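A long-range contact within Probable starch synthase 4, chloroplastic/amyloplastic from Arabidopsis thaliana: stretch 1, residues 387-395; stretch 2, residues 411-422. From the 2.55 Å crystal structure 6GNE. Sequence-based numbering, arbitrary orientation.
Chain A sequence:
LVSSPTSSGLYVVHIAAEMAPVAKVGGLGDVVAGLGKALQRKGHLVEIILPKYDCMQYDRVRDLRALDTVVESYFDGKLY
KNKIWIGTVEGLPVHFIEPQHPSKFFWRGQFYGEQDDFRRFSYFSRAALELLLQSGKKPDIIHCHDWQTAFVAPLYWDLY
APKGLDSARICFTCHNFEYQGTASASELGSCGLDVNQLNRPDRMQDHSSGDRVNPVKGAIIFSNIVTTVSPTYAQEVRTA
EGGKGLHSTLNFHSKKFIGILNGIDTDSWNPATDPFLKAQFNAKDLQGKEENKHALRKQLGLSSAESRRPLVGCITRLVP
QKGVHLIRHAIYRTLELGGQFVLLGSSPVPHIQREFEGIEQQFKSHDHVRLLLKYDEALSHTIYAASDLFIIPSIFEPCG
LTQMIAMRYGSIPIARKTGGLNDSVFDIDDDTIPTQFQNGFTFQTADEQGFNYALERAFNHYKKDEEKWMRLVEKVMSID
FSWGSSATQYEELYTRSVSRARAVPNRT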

# COMPACT_ATOMS: atom_id res chain seq x y z
N SER A 387 -17.25 -11.31 6.29
CA SER A 387 -17.80 -11.25 4.95
C SER A 387 -17.62 -12.58 4.20
O SER A 387 -16.64 -13.28 4.41
CB SER A 387 -17.17 -10.08 4.17
OG SER A 387 -15.79 -10.27 3.97
N ASP A 388 -18.59 -12.90 3.35
CA ASP A 388 -18.52 -14.04 2.45
C ASP A 388 -17.89 -13.66 1.11
O ASP A 388 -17.26 -14.51 0.45
CB ASP A 388 -19.90 -14.56 2.17
CG ASP A 388 -20.60 -14.95 3.43
OD1 ASP A 388 -20.07 -15.85 4.13
OD2 ASP A 388 -21.64 -14.32 3.74
N LEU A 389 -18.10 -12.40 0.72
CA LEU A 389 -17.63 -11.88 -0.53
C LEU A 389 -16.99 -10.51 -0.28
O LEU A 389 -17.39 -9.78 0.63
CB LEU A 389 -18.82 -11.73 -1.49
CG LEU A 389 -19.48 -13.02 -1.98
CD1 LEU A 389 -20.79 -12.78 -2.70
CD2 LEU A 389 -18.54 -13.72 -2.93
N PHE A 390 -16.03 -10.17 -1.13
CA PHE A 390 -15.27 -8.93 -1.02
C PHE A 390 -15.02 -8.34 -2.40
O PHE A 390 -14.47 -9.02 -3.28
CB PHE A 390 -13.93 -9.19 -0.32
CG PHE A 390 -13.21 -7.93 0.05
CD1 PHE A 390 -12.37 -7.30 -0.86
CD2 PHE A 390 -13.43 -7.33 1.29
CE1 PHE A 390 -11.75 -6.11 -0.56
CE2 PHE A 390 -12.79 -6.13 1.62
CZ PHE A 390 -11.95 -5.52 0.69
N ILE A 391 -15.38 -7.07 -2.60
CA ILE A 391 -15.31 -6.48 -3.95
C ILE A 391 -14.15 -5.49 -4.14
O ILE A 391 -13.91 -4.66 -3.28
CB ILE A 391 -16.64 -5.81 -4.36
CG1 ILE A 391 -17.07 -4.69 -3.40
CG2 ILE A 391 -17.74 -6.85 -4.50
CD1 ILE A 391 -17.87 -3.61 -4.12
N ILE A 392 -13.47 -5.60 -5.27
CA ILE A 392 -12.36 -4.70 -5.65
C ILE A 392 -12.55 -4.39 -7.15
O ILE A 392 -11.87 -4.93 -8.03
CB ILE A 392 -10.91 -5.30 -5.42
CG1 ILE A 392 -10.88 -6.38 -4.34
CG2 ILE A 392 -9.90 -4.21 -5.06
CD1 ILE A 392 -11.45 -7.72 -4.77
N PRO A 393 -13.48 -3.51 -7.45
CA PRO A 393 -13.77 -3.25 -8.85
C PRO A 393 -12.96 -2.07 -9.40
O PRO A 393 -13.54 -1.11 -9.96
CB PRO A 393 -15.26 -2.95 -8.80
CG PRO A 393 -15.36 -2.16 -7.56
CD PRO A 393 -14.49 -2.91 -6.59
N SER A 394 -11.64 -2.14 -9.26
CA SER A 394 -10.76 -0.98 -9.49
C SER A 394 -10.65 -0.59 -10.97
O SER A 394 -10.65 -1.45 -11.85
CB SER A 394 -9.37 -1.24 -8.91
OG SER A 394 -9.44 -1.63 -7.55
N ILE A 395 -10.58 0.72 -11.22
CA ILE A 395 -10.29 1.21 -12.57
C ILE A 395 -8.85 0.83 -12.93
O ILE A 395 -8.58 0.37 -14.02
CB ILE A 395 -10.52 2.75 -12.68
CG1 ILE A 395 -11.99 3.11 -12.32
CG2 ILE A 395 -10.18 3.27 -14.08
CD1 ILE A 395 -13.05 2.32 -13.06
N SER A 411 -12.79 -14.70 2.77
CA SER A 411 -13.78 -13.94 2.01
C SER A 411 -13.37 -13.97 0.54
O SER A 411 -12.22 -13.65 0.21
CB SER A 411 -13.88 -12.50 2.55
OG SER A 411 -14.91 -11.74 1.93
N ILE A 412 -14.29 -14.34 -0.33
CA ILE A 412 -13.98 -14.60 -1.75
C ILE A 412 -14.09 -13.36 -2.62
O ILE A 412 -15.12 -12.72 -2.61
CB ILE A 412 -14.91 -15.68 -2.32
CG1 ILE A 412 -14.78 -16.97 -1.48
CG2 ILE A 412 -14.59 -15.95 -3.79
CD1 ILE A 412 -13.35 -17.50 -1.32
N PRO A 413 -13.02 -13.01 -3.34
CA PRO A 413 -12.98 -11.72 -4.00
C PRO A 413 -13.72 -11.67 -5.31
O PRO A 413 -13.82 -12.67 -6.03
CB PRO A 413 -11.48 -11.48 -4.25
CG PRO A 413 -10.90 -12.82 -4.34
CD PRO A 413 -11.70 -13.66 -3.39
N ILE A 414 -14.23 -10.49 -5.61
CA ILE A 414 -14.79 -10.15 -6.89
C ILE A 414 -14.01 -8.92 -7.35
O ILE A 414 -14.11 -7.85 -6.74
CB ILE A 414 -16.30 -9.81 -6.79
CG1 ILE A 414 -17.07 -10.96 -6.10
CG2 ILE A 414 -16.86 -9.42 -8.17
CD1 ILE A 414 -18.53 -10.66 -5.88
N ALA A 415 -13.27 -9.07 -8.45
CA ALA A 415 -12.25 -8.13 -8.82
C ALA A 415 -12.26 -7.84 -10.31
O ALA A 415 -12.51 -8.74 -11.12
CB ALA A 415 -10.89 -8.68 -8.42
N ARG A 416 -11.91 -6.61 -10.67
CA ARG A 416 -11.67 -6.30 -12.06
C ARG A 416 -10.27 -6.75 -12.49
O ARG A 416 -9.35 -6.66 -11.71
CB ARG A 416 -11.90 -4.82 -12.35
CG ARG A 416 -12.27 -4.58 -13.82
CD ARG A 416 -12.53 -3.12 -14.14
NE ARG A 416 -11.28 -2.43 -14.38
CZ ARG A 416 -10.65 -2.37 -15.54
NH1 ARG A 416 -9.52 -1.70 -15.60
NH2 ARG A 416 -11.12 -2.97 -16.61
N LYS A 417 -10.15 -7.29 -13.71
CA LYS A 417 -8.88 -7.80 -14.22
C LYS A 417 -7.97 -6.66 -14.64
O LYS A 417 -8.01 -6.20 -15.79
CB LYS A 417 -9.08 -8.72 -15.41
CG LYS A 417 -9.41 -10.13 -15.02
CD LYS A 417 -10.07 -10.90 -16.16
CE LYS A 417 -9.09 -11.74 -16.96
NZ LYS A 417 -9.89 -12.58 -17.92
N THR A 418 -7.19 -6.17 -13.69
CA THR A 418 -6.36 -5.04 -13.95
C THR A 418 -5.24 -5.03 -12.93
O THR A 418 -5.45 -5.36 -11.77
CB THR A 418 -7.17 -3.73 -13.95
OG1 THR A 418 -6.33 -2.68 -14.42
CG2 THR A 418 -7.66 -3.37 -12.55
N GLY A 419 -4.05 -4.67 -13.40
CA GLY A 419 -2.86 -4.58 -12.53
C GLY A 419 -2.66 -5.78 -11.64
O GLY A 419 -2.75 -6.89 -12.08
N GLY A 420 -2.44 -5.55 -10.36
CA GLY A 420 -2.17 -6.63 -9.44
C GLY A 420 -3.28 -7.62 -9.25
O GLY A 420 -3.03 -8.78 -8.87
N LEU A 421 -4.51 -7.18 -9.49
CA LEU A 421 -5.69 -8.02 -9.31
C LEU A 421 -5.63 -9.13 -10.34
O LEU A 421 -5.99 -10.26 -10.06
CB LEU A 421 -6.99 -7.19 -9.43
CG LEU A 421 -7.11 -6.05 -8.42
CD1 LEU A 421 -8.32 -5.19 -8.69
CD2 LEU A 421 -7.17 -6.58 -6.99
N ASN A 422 -5.12 -8.80 -11.50
CA ASN A 422 -4.91 -9.78 -12.56
C ASN A 422 -3.87 -10.87 -12.23
O ASN A 422 -3.88 -11.94 -12.81
CB ASN A 422 -4.48 -9.00 -13.80
CG ASN A 422 -4.62 -9.78 -15.05
OD1 ASN A 422 -5.70 -10.27 -15.39
ND2 ASN A 422 -3.50 -9.90 -15.76

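The contact is a pair of adjacent parallel strands, 389-392 and 412-416, whose N-to-C directions differ by 21° and whose axes approach to 4.5 Å. The register is in phase: CA atoms of Leu389 and Ile412, Phe390 and Pro413, Ile391 and Ile414, and Ile392 and Ala415 each lie 4.7 Å apart.

Five backbone hydrogen bonds alternate in direction along this ladder. Ile412 N donates to Asp388 O at 3.1 Å with an N-H...O angle of 173°, and Phe390 N donates back to Ile412 O at 3.1 Å and 150°. Ile414 N then reaches Phe390 O at 2.8 Å (159°), Ile392 N reaches Ile414 O at 2.8 Å (168°), and Arg416 N closes the series on Ile392 O at 3.1 Å (159°). Pro413 sits within the ladder without breaking it. Its nitrogen carries no hydrogen, but the donors that this strand supplies to the ladder are the nitrogens of Ile412, Ile414 and Arg416. Pro413 still takes part through carbon, its CA lying 3.2 Å from Phe390 O with an angle of 142° at the hydrogen. Phe390 O therefore receives both an N-H bond and a CA-H contact. Ile392 O is busier still: besides Arg416 N, it has Ala415 CA at 3.3 Å and accepts a weak hydrogen bond from Ser394 N at 3.1 Å within its own stretch.

Side chains extend the polar pairing beyond both ends of the ladder. Before it, Ser387 OG and Ser411 OG are hydrogen-bonded at 2.7 Å, and either could be the donor. Proximity alone is not sufficient evidence: Ser411 OG is also 3.4 Å from Leu389 O and 3.5 Å from Leu389 N, yet poor angles exclude both as hydrogen bonds. After the ladder, Arg416 directs its guanidinium to two successive carbonyls. Arg416 NE donates to Ser394 O at 2.8 Å (156°), and Arg416 NH1 donates to Ile395 O at 2.8 Å (147°). Both oxygens lie at the edge of the group near its plane, where the N-H bonds point; NH2 is satisfied elsewhere in the structure.

Apolar contacts occupy both faces of the sheet. On the face carrying Leu389, Ile391, Ile412 and Ile414, Ile391 CG2 lies 4.0 Å from Ile414 CB and Leu389 CD2 4.3 Å from Ile414 CD1. On the other, Ile392 CD1 is 3.8 Å from both Pro413 CB and Ala415 CB, while Ile392 CG2 meets Leu421 CD1 at 4.1 Å. Together the two stretches bury 715 Å², summed over both sides.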